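Local atomic coordinates of hypothetical protein (Neisseria meningitidis Z2491, PDB entry 2F46), a protein that probably acts as a phosphatase of the nonclassical, eukaryotic-like kind. Residues A[21-26]-A[101-106]; A[44-49]-A[74-79]; A[48-53]-A[108-113]; A[81-86]-A[145-150]. All blocks are in the same frame, centred on the assembly; numbering follows the deposited sequence. Where two conformers were deposited one is given.

Interaction 1 (A[21-26]-A[101-106]); sequences DEHLYI and AEYPVL. Unlike the reference sequence in segment 101-106: Tyr103 (reference Ser).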
# COMPACT_ATOMS: atom_id res chain seq x y z
N ASP A 21 7.35 3.69 5.30
CA ASP A 21 7.56 3.65 6.74
C ASP A 21 8.55 2.53 7.03
O ASP A 21 8.98 1.83 6.13
CB ASP A 21 6.24 3.42 7.47
CG ASP A 21 6.21 4.03 8.84
OD1 ASP A 21 7.31 4.27 9.41
OD2 ASP A 21 5.09 4.25 9.35
N GLU A 22 8.93 2.40 8.30
CA GLU A 22 9.96 1.44 8.76
C GLU A 22 9.84 0.02 8.17
O GLU A 22 10.85 -0.60 7.76
CB GLU A 22 9.92 1.38 10.30
CG GLU A 22 10.88 0.35 10.93
CD GLU A 22 10.80 0.30 12.47
OE1 GLU A 22 9.85 0.88 13.07
OE2 GLU A 22 11.71 -0.34 13.06
N HIS A 23 8.63 -0.50 8.13
CA HIS A 23 8.42 -1.87 7.66
C HIS A 23 7.52 -1.94 6.43
O HIS A 23 7.02 -3.01 6.11
CB HIS A 23 7.79 -2.69 8.77
CG HIS A 23 8.66 -2.81 9.99
ND1 HIS A 23 9.96 -3.26 9.90
CD2 HIS A 23 8.43 -2.54 11.29
CE1 HIS A 23 10.49 -3.26 11.11
NE2 HIS A 23 9.59 -2.83 11.97
N LEU A 24 7.36 -0.83 5.73
CA LEU A 24 6.34 -0.71 4.69
C LEU A 24 6.86 -0.05 3.40
O LEU A 24 7.29 1.11 3.42
CB LEU A 24 5.19 0.11 5.22
CG LEU A 24 4.02 0.34 4.24
CD1 LEU A 24 3.38 -1.00 3.85
CD2 LEU A 24 2.97 1.27 4.80
N TYR A 25 6.85 -0.80 2.32
CA TYR A 25 7.06 -0.29 0.94
C TYR A 25 5.70 -0.16 0.27
O TYR A 25 4.74 -0.91 0.59
CB TYR A 25 7.85 -1.27 0.13
CG TYR A 25 9.29 -1.46 0.55
CD1 TYR A 25 9.62 -2.27 1.61
CD2 TYR A 25 10.31 -0.79 -0.10
CE1 TYR A 25 10.94 -2.43 2.01
CE2 TYR A 25 11.64 -0.95 0.28
CZ TYR A 25 11.94 -1.77 1.34
OH TYR A 25 13.24 -1.97 1.75
N ILE A 26 5.58 0.81 -0.64
CA ILE A 26 4.39 0.91 -1.50
C ILE A 26 4.82 0.86 -2.98
O ILE A 26 6.00 1.00 -3.32
CB ILE A 26 3.59 2.16 -1.22
CG1 ILE A 26 4.37 3.45 -1.55
CG2 ILE A 26 3.06 2.13 0.19
CD1 ILE A 26 3.59 4.69 -1.44
N ALA A 101 1.85 -8.65 10.55
CA ALA A 101 2.57 -9.18 9.39
C ALA A 101 4.03 -9.52 9.68
O ALA A 101 4.65 -8.94 10.58
CB ALA A 101 2.55 -8.13 8.28
N GLU A 102 4.60 -10.44 8.91
CA GLU A 102 6.04 -10.53 8.82
C GLU A 102 6.50 -9.35 7.98
O GLU A 102 5.83 -8.95 6.99
CB GLU A 102 6.50 -11.84 8.19
CG GLU A 102 5.95 -13.08 8.87
CD GLU A 102 6.12 -13.12 10.35
OE1 GLU A 102 7.25 -13.39 10.80
OE2 GLU A 102 5.12 -12.92 11.07
N TYR A 103 7.61 -8.77 8.42
CA TYR A 103 8.21 -7.61 7.74
C TYR A 103 9.36 -7.97 6.82
O TYR A 103 10.05 -8.96 7.04
CB TYR A 103 8.71 -6.61 8.79
CG TYR A 103 7.68 -6.18 9.81
CD1 TYR A 103 6.39 -5.80 9.41
CD2 TYR A 103 7.99 -6.07 11.14
CE1 TYR A 103 5.48 -5.38 10.32
CE2 TYR A 103 7.06 -5.65 12.07
CZ TYR A 103 5.80 -5.33 11.64
OH TYR A 103 4.89 -4.90 12.57
N PRO A 104 9.61 -7.16 5.79
CA PRO A 104 8.84 -5.99 5.40
C PRO A 104 7.56 -6.33 4.63
O PRO A 104 7.46 -7.39 4.01
CB PRO A 104 9.82 -5.21 4.49
CG PRO A 104 10.82 -6.13 4.06
CD PRO A 104 10.83 -7.32 4.98
N VAL A 105 6.65 -5.35 4.64
CA VAL A 105 5.37 -5.40 3.93
C VAL A 105 5.50 -4.56 2.66
O VAL A 105 6.11 -3.49 2.70
CB VAL A 105 4.21 -4.84 4.78
CG1 VAL A 105 2.92 -4.92 4.00
CG2 VAL A 105 4.07 -5.61 6.13
N LEU A 106 4.95 -5.04 1.55
CA LEU A 106 4.75 -4.23 0.35
C LEU A 106 3.25 -4.12 0.10
O LEU A 106 2.58 -5.16 -0.11
CB LEU A 106 5.41 -4.90 -0.86
CG LEU A 106 5.19 -4.27 -2.24
CD1 LEU A 106 5.50 -2.85 -2.30
CD2 LEU A 106 6.03 -5.06 -3.24

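Interaction 2 (A[44-49]-A[74-79]); sequences KTIICN and TGFHHQ. Unlike the reference sequence in segment 44-49: Ile46 (reference Val).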
# COMPACT_ATOMS: atom_id res chain seq x y z
N LYS A 44 8.21 -9.95 2.75
CA LYS A 44 7.57 -11.13 3.32
C LYS A 44 6.05 -11.09 3.27
O LYS A 44 5.42 -12.13 3.40
CB LYS A 44 8.05 -11.32 4.75
CG LYS A 44 9.53 -11.73 4.84
CD LYS A 44 9.74 -13.08 4.20
CE LYS A 44 11.12 -13.64 4.37
NZ LYS A 44 11.17 -14.86 3.47
N THR A 45 5.46 -9.91 3.14
CA THR A 45 4.00 -9.76 3.12
C THR A 45 3.59 -8.79 2.03
O THR A 45 4.20 -7.73 1.87
CB THR A 45 3.48 -9.21 4.44
OG1 THR A 45 3.99 -10.02 5.51
CG2 THR A 45 1.95 -9.16 4.49
N ILE A 46 2.57 -9.18 1.25
CA ILE A 46 1.98 -8.38 0.18
C ILE A 46 0.56 -8.04 0.58
O ILE A 46 -0.22 -8.94 0.91
CB ILE A 46 1.94 -9.15 -1.16
CG1 ILE A 46 3.35 -9.24 -1.76
CG2 ILE A 46 0.93 -8.55 -2.16
CD1 ILE A 46 3.83 -7.99 -2.45
N ILE A 47 0.23 -6.75 0.51
CA ILE A 47 -1.14 -6.25 0.66
C ILE A 47 -1.55 -5.59 -0.66
O ILE A 47 -0.86 -4.68 -1.17
CB ILE A 47 -1.31 -5.22 1.78
CG1 ILE A 47 -0.90 -5.83 3.13
CG2 ILE A 47 -2.76 -4.78 1.87
CD1 ILE A 47 -0.81 -4.85 4.29
N CYS A 48 -2.64 -6.04 -1.26
CA CYS A 48 -3.21 -5.45 -2.43
C CYS A 48 -4.42 -4.67 -2.08
O CYS A 48 -5.39 -5.24 -1.53
CB CYS A 48 -3.61 -6.50 -3.43
SG CYS A 48 -4.49 -5.92 -4.86
N ASN A 49 -4.36 -3.37 -2.37
CA ASN A 49 -5.48 -2.47 -2.05
C ASN A 49 -6.38 -2.09 -3.21
O ASN A 49 -7.10 -1.11 -3.16
CB ASN A 49 -4.99 -1.20 -1.30
CG ASN A 49 -4.42 -1.49 0.07
OD1 ASN A 49 -3.26 -1.13 0.37
ND2 ASN A 49 -5.23 -2.10 0.96
N THR A 74 5.50 -14.65 1.99
CA THR A 74 4.80 -15.68 2.75
C THR A 74 3.40 -15.29 3.18
O THR A 74 2.57 -16.17 3.43
CB THR A 74 5.57 -16.12 4.00
OG1 THR A 74 5.81 -14.99 4.87
CG2 THR A 74 6.87 -16.76 3.60
N GLY A 75 3.10 -14.01 3.24
CA GLY A 75 1.78 -13.54 3.59
C GLY A 75 1.21 -12.71 2.49
O GLY A 75 1.89 -11.90 1.91
N PHE A 76 -0.09 -12.89 2.23
CA PHE A 76 -0.80 -12.20 1.15
C PHE A 76 -2.18 -11.79 1.63
O PHE A 76 -2.92 -12.63 2.15
CB PHE A 76 -0.98 -13.13 -0.04
CG PHE A 76 0.30 -13.51 -0.72
CD1 PHE A 76 1.02 -14.63 -0.32
CD2 PHE A 76 0.78 -12.77 -1.78
CE1 PHE A 76 2.24 -14.96 -0.96
CE2 PHE A 76 1.97 -13.10 -2.40
CZ PHE A 76 2.66 -14.20 -1.99
N HIS A 77 -2.53 -10.53 1.42
CA HIS A 77 -3.82 -10.02 1.85
C HIS A 77 -4.41 -9.19 0.74
O HIS A 77 -3.80 -8.24 0.29
CB HIS A 77 -3.70 -9.17 3.11
CG HIS A 77 -3.06 -9.88 4.24
ND1 HIS A 77 -3.69 -10.89 4.94
CD2 HIS A 77 -1.81 -9.79 4.76
CE1 HIS A 77 -2.88 -11.34 5.87
NE2 HIS A 77 -1.73 -10.70 5.78
N HIS A 78 -5.64 -9.50 0.34
CA HIS A 78 -6.40 -8.68 -0.59
C HIS A 78 -7.39 -7.80 0.17
O HIS A 78 -8.37 -8.28 0.77
CB HIS A 78 -7.14 -9.55 -1.61
CG HIS A 78 -7.56 -8.80 -2.82
ND1 HIS A 78 -8.32 -9.39 -3.83
CD2 HIS A 78 -7.36 -7.53 -3.21
CE1 HIS A 78 -8.56 -8.50 -4.77
NE2 HIS A 78 -7.98 -7.36 -4.42
N GLN A 79 -7.08 -6.50 0.21
CA GLN A 79 -7.84 -5.54 0.98
C GLN A 79 -8.26 -4.45 0.01
O GLN A 79 -7.80 -3.30 0.06
CB GLN A 79 -7.02 -4.99 2.16
CG GLN A 79 -7.90 -4.06 3.02
CD GLN A 79 -7.20 -2.97 3.81
OE1 GLN A 79 -5.95 -2.85 3.80
NE2 GLN A 79 -8.01 -2.15 4.49

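Interaction 3 (A[48-53]-A[108-113]); sequences CNRPDR and YCRTGT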
# COMPACT_ATOMS: atom_id res chain seq x y z
N CYS A 48 -2.64 -6.04 -1.26
CA CYS A 48 -3.21 -5.45 -2.43
C CYS A 48 -4.42 -4.67 -2.08
O CYS A 48 -5.39 -5.24 -1.53
CB CYS A 48 -3.61 -6.50 -3.43
SG CYS A 48 -4.49 -5.92 -4.86
N ASN A 49 -4.36 -3.37 -2.37
CA ASN A 49 -5.48 -2.47 -2.05
C ASN A 49 -6.38 -2.09 -3.21
O ASN A 49 -7.10 -1.11 -3.16
CB ASN A 49 -4.99 -1.20 -1.30
CG ASN A 49 -4.42 -1.49 0.07
OD1 ASN A 49 -3.26 -1.13 0.37
ND2 ASN A 49 -5.23 -2.10 0.96
N ARG A 50 -6.26 -2.89 -4.29
CA ARG A 50 -6.93 -2.65 -5.56
C ARG A 50 -7.95 -3.73 -5.81
O ARG A 50 -7.60 -4.90 -5.82
CB ARG A 50 -5.92 -2.65 -6.73
CG ARG A 50 -6.48 -2.05 -7.98
CD ARG A 50 -5.45 -2.06 -9.07
NE ARG A 50 -5.97 -1.29 -10.17
CZ ARG A 50 -5.36 -1.12 -11.33
NH1 ARG A 50 -4.21 -1.71 -11.59
NH2 ARG A 50 -5.93 -0.35 -12.23
N PRO A 51 -9.22 -3.34 -6.05
CA PRO A 51 -10.16 -4.36 -6.57
C PRO A 51 -9.64 -4.97 -7.87
O PRO A 51 -9.05 -4.28 -8.68
CB PRO A 51 -11.43 -3.55 -6.83
CG PRO A 51 -11.28 -2.29 -5.99
CD PRO A 51 -9.82 -2.00 -6.02
N ASP A 52 -9.93 -6.25 -8.09
CA ASP A 52 -9.62 -6.88 -9.37
C ASP A 52 -10.50 -6.23 -10.45
O ASP A 52 -11.61 -5.77 -10.13
CB ASP A 52 -9.91 -8.38 -9.34
CG ASP A 52 -8.91 -9.20 -8.52
OD1 ASP A 52 -7.77 -8.76 -8.31
OD2 ASP A 52 -9.30 -10.33 -8.10
N ARG A 53 -9.98 -6.21 -11.67
CA ARG A 53 -10.73 -5.85 -12.90
C ARG A 53 -11.03 -4.37 -13.00
O ARG A 53 -11.99 -3.96 -13.65
CB ARG A 53 -12.01 -6.69 -13.04
CG ARG A 53 -11.79 -8.17 -12.88
CD ARG A 53 -10.84 -8.69 -13.92
NE ARG A 53 -10.54 -10.09 -13.63
CZ ARG A 53 -11.27 -11.13 -14.03
NH1 ARG A 53 -12.36 -10.96 -14.79
NH2 ARG A 53 -10.92 -12.35 -13.65
N TYR A 108 0.33 -2.40 -2.49
CA TYR A 108 0.19 -1.79 -3.82
C TYR A 108 -1.27 -1.52 -4.21
O TYR A 108 -2.20 -2.13 -3.65
CB TYR A 108 0.83 -2.63 -4.93
CG TYR A 108 0.08 -3.89 -5.35
CD1 TYR A 108 0.27 -5.08 -4.69
CD2 TYR A 108 -0.80 -3.89 -6.43
CE1 TYR A 108 -0.35 -6.26 -5.10
CE2 TYR A 108 -1.42 -5.05 -6.84
CZ TYR A 108 -1.23 -6.23 -6.16
OH TYR A 108 -1.88 -7.37 -6.57
N CYS A 109 -1.47 -0.57 -5.11
CA CYS A 109 -2.76 -0.44 -5.74
C CYS A 109 -2.40 -0.14 -7.18
O CYS A 109 -1.40 -0.63 -7.71
CB CYS A 109 -3.66 0.58 -5.02
SG CYS A 109 -3.42 2.35 -5.33
N ARG A 110 -3.21 0.64 -7.85
CA ARG A 110 -2.85 1.00 -9.23
C ARG A 110 -1.62 1.90 -9.23
O ARG A 110 -0.71 1.75 -10.07
CB ARG A 110 -4.01 1.73 -9.92
CG ARG A 110 -3.72 2.05 -11.39
CD ARG A 110 -4.89 2.75 -12.05
NE ARG A 110 -4.58 3.02 -13.45
CZ ARG A 110 -3.91 4.07 -13.90
NH1 ARG A 110 -3.46 5.01 -13.07
NH2 ARG A 110 -3.70 4.19 -15.21
N THR A 111 -1.59 2.85 -8.29
CA THR A 111 -0.52 3.83 -8.20
C THR A 111 0.22 3.86 -6.88
O THR A 111 1.29 4.48 -6.79
CB THR A 111 -1.10 5.23 -8.34
OG1 THR A 111 -2.09 5.43 -7.32
CG2 THR A 111 -1.67 5.46 -9.71
N GLY A 112 -0.34 3.24 -5.84
CA GLY A 112 0.15 3.41 -4.48
C GLY A 112 -0.61 4.47 -3.70
O GLY A 112 -0.41 4.60 -2.49
N THR A 113 -1.53 5.19 -4.35
CA THR A 113 -2.31 6.24 -3.67
C THR A 113 -3.14 5.67 -2.53
O THR A 113 -3.19 6.23 -1.44
CB THR A 113 -3.22 6.95 -4.68
OG1 THR A 113 -2.35 7.59 -5.63
CG2 THR A 113 -4.09 7.99 -4.01

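Interaction 4 (A[81-86]-A[145-150]); sequences VTARDI and ENFRER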
# COMPACT_ATOMS: atom_id res chain seq x y z
N VAL A 81 -9.94 -1.43 -1.82
CA VAL A 81 -10.67 -0.20 -1.56
C VAL A 81 -10.67 0.67 -2.80
O VAL A 81 -9.91 0.45 -3.76
CB VAL A 81 -10.06 0.59 -0.39
CG1 VAL A 81 -9.94 -0.29 0.88
CG2 VAL A 81 -8.68 1.15 -0.77
N THR A 82 -11.50 1.70 -2.81
CA THR A 82 -11.32 2.84 -3.70
C THR A 82 -10.99 4.08 -2.86
O THR A 82 -11.39 4.18 -1.69
CB THR A 82 -12.55 3.10 -4.59
OG1 THR A 82 -13.61 3.53 -3.75
CG2 THR A 82 -12.94 1.84 -5.35
N ALA A 83 -10.17 4.97 -3.42
CA ALA A 83 -9.75 6.14 -2.65
C ALA A 83 -10.94 6.90 -2.10
O ALA A 83 -10.96 7.35 -0.94
CB ALA A 83 -8.84 7.02 -3.46
N ARG A 84 -11.95 7.03 -2.95
CA ARG A 84 -13.21 7.69 -2.62
C ARG A 84 -13.88 7.07 -1.39
O ARG A 84 -14.38 7.81 -0.52
CB ARG A 84 -14.15 7.62 -3.83
CG ARG A 84 -15.64 7.88 -3.49
CD ARG A 84 -16.55 7.95 -4.73
NE ARG A 84 -17.76 8.74 -4.46
CZ ARG A 84 -17.78 10.06 -4.34
NH1 ARG A 84 -16.66 10.76 -4.46
NH2 ARG A 84 -18.93 10.69 -4.08
N ASP A 85 -13.91 5.75 -1.32
CA ASP A 85 -14.74 5.05 -0.32
C ASP A 85 -14.01 4.63 0.94
O ASP A 85 -14.61 4.02 1.83
CB ASP A 85 -15.43 3.84 -0.93
N ILE A 86 -12.73 4.98 1.06
CA ILE A 86 -11.96 4.60 2.25
C ILE A 86 -12.65 5.16 3.50
O ILE A 86 -12.92 6.37 3.57
CB ILE A 86 -10.52 5.13 2.18
CG1 ILE A 86 -9.72 4.31 1.18
CG2 ILE A 86 -9.85 5.08 3.56
CD1 ILE A 86 -8.35 4.91 0.88
N GLU A 145 -1.60 15.52 -2.31
CA GLU A 145 -2.04 16.91 -2.14
C GLU A 145 -3.55 17.08 -2.37
O GLU A 145 -4.20 17.89 -1.69
CB GLU A 145 -1.24 17.84 -3.06
CG GLU A 145 0.15 18.23 -2.51
CD GLU A 145 0.09 19.28 -1.40
OE1 GLU A 145 -0.98 19.86 -1.15
OE2 GLU A 145 1.13 19.53 -0.76
N ASN A 146 -4.12 16.30 -3.28
CA ASN A 146 -5.56 16.37 -3.55
C ASN A 146 -6.42 15.76 -2.44
O ASN A 146 -7.64 15.82 -2.55
CB ASN A 146 -5.93 15.72 -4.88
CG ASN A 146 -5.37 16.47 -6.07
OD1 ASN A 146 -5.30 17.68 -6.05
ND2 ASN A 146 -5.00 15.75 -7.10
N PHE A 147 -5.80 15.18 -1.41
CA PHE A 147 -6.50 14.60 -0.26
C PHE A 147 -6.23 15.36 1.02
O PHE A 147 -6.59 14.89 2.10
CB PHE A 147 -6.10 13.13 -0.10
CG PHE A 147 -6.42 12.30 -1.29
CD1 PHE A 147 -7.69 11.81 -1.50
CD2 PHE A 147 -5.45 12.07 -2.26
CE1 PHE A 147 -7.99 11.05 -2.62
CE2 PHE A 147 -5.75 11.29 -3.35
CZ PHE A 147 -7.03 10.83 -3.56
N ARG A 148 -5.63 16.54 0.90
CA ARG A 148 -5.26 17.32 2.08
C ARG A 148 -6.43 17.52 3.07
O ARG A 148 -6.26 17.31 4.28
CB ARG A 148 -4.71 18.67 1.67
CG ARG A 148 -4.41 19.56 2.86
CD ARG A 148 -3.87 20.87 2.40
NE ARG A 148 -2.56 20.66 1.83
CZ ARG A 148 -1.46 20.48 2.56
NH1 ARG A 148 -1.51 20.52 3.89
NH2 ARG A 148 -0.28 20.28 1.96
N GLU A 149 -7.59 17.88 2.55
CA GLU A 149 -8.75 18.15 3.41
C GLU A 149 -9.21 16.92 4.18
O GLU A 149 -9.50 17.00 5.39
CB GLU A 149 -9.90 18.71 2.58
CG GLU A 149 -9.62 20.10 2.05
CD GLU A 149 -10.61 20.55 0.98
OE1 GLU A 149 -11.73 19.98 0.89
OE2 GLU A 149 -10.27 21.50 0.23
N ARG A 150 -9.27 15.77 3.51
CA ARG A 150 -9.67 14.53 4.18
C ARG A 150 -8.63 14.13 5.20
O ARG A 150 -8.96 13.59 6.27
CB ARG A 150 -9.87 13.40 3.15
CG ARG A 150 -11.10 13.62 2.30
CD ARG A 150 -11.21 12.54 1.25
NE ARG A 150 -11.44 11.21 1.82
CZ ARG A 150 -11.35 10.08 1.13
NH1 ARG A 150 -11.04 10.11 -0.16
NH2 ARG A 150 -11.58 8.91 1.74

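Interaction 1 (A[21-26]-A[101-106])
His23 lies flat on Tyr103. Its CB points toward 101-106, and with CG anti to the carbonyl carbon (chi1 -63°) the ring lies over Tyr103. From the root outward, His23 CB sits over the tyrosine face 3.5 Å from Tyr103 CD1, His23 CG meets Tyr103 CG and CD2, and His23 CD2 meets Tyr103 CE2. At the tip, His23 NE2 is 3.7 Å from Tyr103 CD2. The result is an offset stack with planes 1° apart and centroids 3.9 Å apart. Glu22 CG covers the other imidazole face, so the ring is sandwiched, while Tyr103 has Ala101 O over its far face. After the cis peptide that follows Tyr103, Val105 uses both its backbone polar groups: Val105 N donates to His23 O at 2.8 Å, and Val105 O accepts from Tyr25 N, also at 2.8 Å. Leu24 and Val105 meet on the sheet face covered at Leu24 by Trp119 of helix 113-125. Tyr25 CB touches Leu106 CD1 on the other face, and Pro104 CB lies at the edge of the Tyr25 ring. Strands 24-27 and 105-108 pair in parallel, with Leu24 opposite Val105 and Tyr25 opposite Leu106, within the mixed five-stranded sheet of an alpha/beta phosphatase-like fold.

Interaction 2 (A[44-49]-A[74-79])
Cys48 SG and His78 CG are both anti to their backbone N (chi1 173° and -161°), which brings the sulfur beside the imidazole. Asn49 CG instead lies beside its own N, while Gln79 CG is anti (chi1 -175°) and its chain stays extended, so the two amides run side by side with steeply inclined planes. Asn49 ND2 donates to Gln79 O at 3.0 Å, along a lone pair and in its own amide plane, and weakly to Gln79 OE1; Gln79 NE2 turns to Asp90 O. Cys48 SG approaches His78 CD2 to 3.7 Å, obliquely to the ring, and Cys48 O lies at the ring's edge. His78 NE2 bonds Arg50 O, which fixes the imidazole's rotation. Back from this carboxyl end runs a parallel ladder, starting at Lys44. Lys44 O is gripped twice, by Gly75 N at 3.0 Å in the carbonyl plane and by Thr74 N from above it. Ile46 spans the gap with N to Gly75 O and O to His77 N, each 2.9 Å. Cys48 does the same, taking His77 O with its N and Gln79 N with its O, the latter the shortest bond of the set at 2.7 Å. On the face shared with Cys48 and His78, Ile46 CB packs 3.9 Å from Phe76 CD2, under Phe61 of helix 61-68. Thr45 CG2 meets the edge of the His77 ring on the opposite face, toward helix 88-99. Strand 45-48, helix 61-68 and strand 75-78 form a beta-alpha-beta crossover, whose two strands are joined here.

Interaction 3 (A[48-53]-A[108-113])
Cys48 puts its CA over one face of the Tyr108 ring, 4.3 Å from the centroid, while its SG rides obliquely toward the phenol end, 3.4 Å from Tyr108 OH. The ring folds back here because Tyr108 CG takes the crowded position between N and carbonyl carbon (chi1 74°). Asn49 N then donates to Tyr108 O at 2.8 Å, nearly along the C=O axis, the last rung of the parallel pair. Arg50 N donates back to Cys48 SG in a long bond where the chain leaves the strand. Arg110 CB lies 3.4 Å above the Arg50 guanidinium plane, over its centre, and Arg50 NH2 comes 3.3 Å from Arg110 CD. The two guanidinium planes are 87° apart, and Glu55 forms salt bridges to both, probably easing their repulsion; Glu54 takes Arg50 NE. Cys109 SG accepts a bond from Thr111 N and a weak one from Gly112 N, which would favour a thiolate, consistent with the P-loop of a cysteine-dependent phosphatase. Gly112 is the N-cap of helix 113-125, whose Cys115 and Leu118 touch Asn49, while Phe61 and Ile64 of helix 61-68 pack on Tyr108 at the ends of strands 45-48 and 105-108.

Interaction 4 (A[81-86]-A[145-150])
The Arg150 guanidinium presents its outer edge to a carbonyl, with Ala83 O within 2° of its plane, while Ala83 CB lies 4.2 Å from Phe147 CE1, oblique to the ring. This is an end-on, two-nitrogen arginine grip on a single backbone oxygen, joining the start of the C-terminal helix 148-153 to the turn before helix 88-99. Within 145-150, Glu145 OE1 lies in plane at the Arg148 guanidinium edge, and Arg148 NH2 forms a salt bridge to Glu145 OE2; Asp131 is a second charged partner of Arg148. The turn itself is closed by Asp85 N bonding Thr82 O. Phe147, at the N-cap of the helix, and Ile86 both rest on helix 113-125, against Leu117 and Leu118 respectively, so that helix underlies the two segments. Val81 O accepts from Arg114 NH1, tying the turn to the first residues of helix 113-125, which follows the probable phosphate-binding loop. A bend at chi3 (65°) swings the otherwise stretched Arg150 chain into position, where Arg150 NH2 also comes 4.0 Å from Ile86 CB. Arg150 NH1 meets Ala83 O at 2.9 Å from well above the carbonyl plane, and Arg150 NH2 meets the same Ala83 O at 3.2 Å, nearly along the C=O axis.

Overall arrangement
Interactions 1, 2 and 3 belong to one sheet: interactions 1 and 2 each pair strands, joined where Leu106 N bonds Thr45 O, while interaction 3 takes over at the carboxyl ends of strands 45-48 and 105-108. Interaction 3 shares Cys48 and Asn49 with interaction 2 and is the more buried, with sulfur, aromatic and charged groups gathered beside the probable active-site loop. Interactions 1 and 2 rely on backbone ladders and are partly buried. Interaction 4 is a surface contact held by one arginine on a carbonyl; it meets interactions 2 and 3 through Asn49 O and Val81 N, and interaction 3 again through Thr113 on Phe147, but lies about 22 Å, centre to centre, from interaction 1.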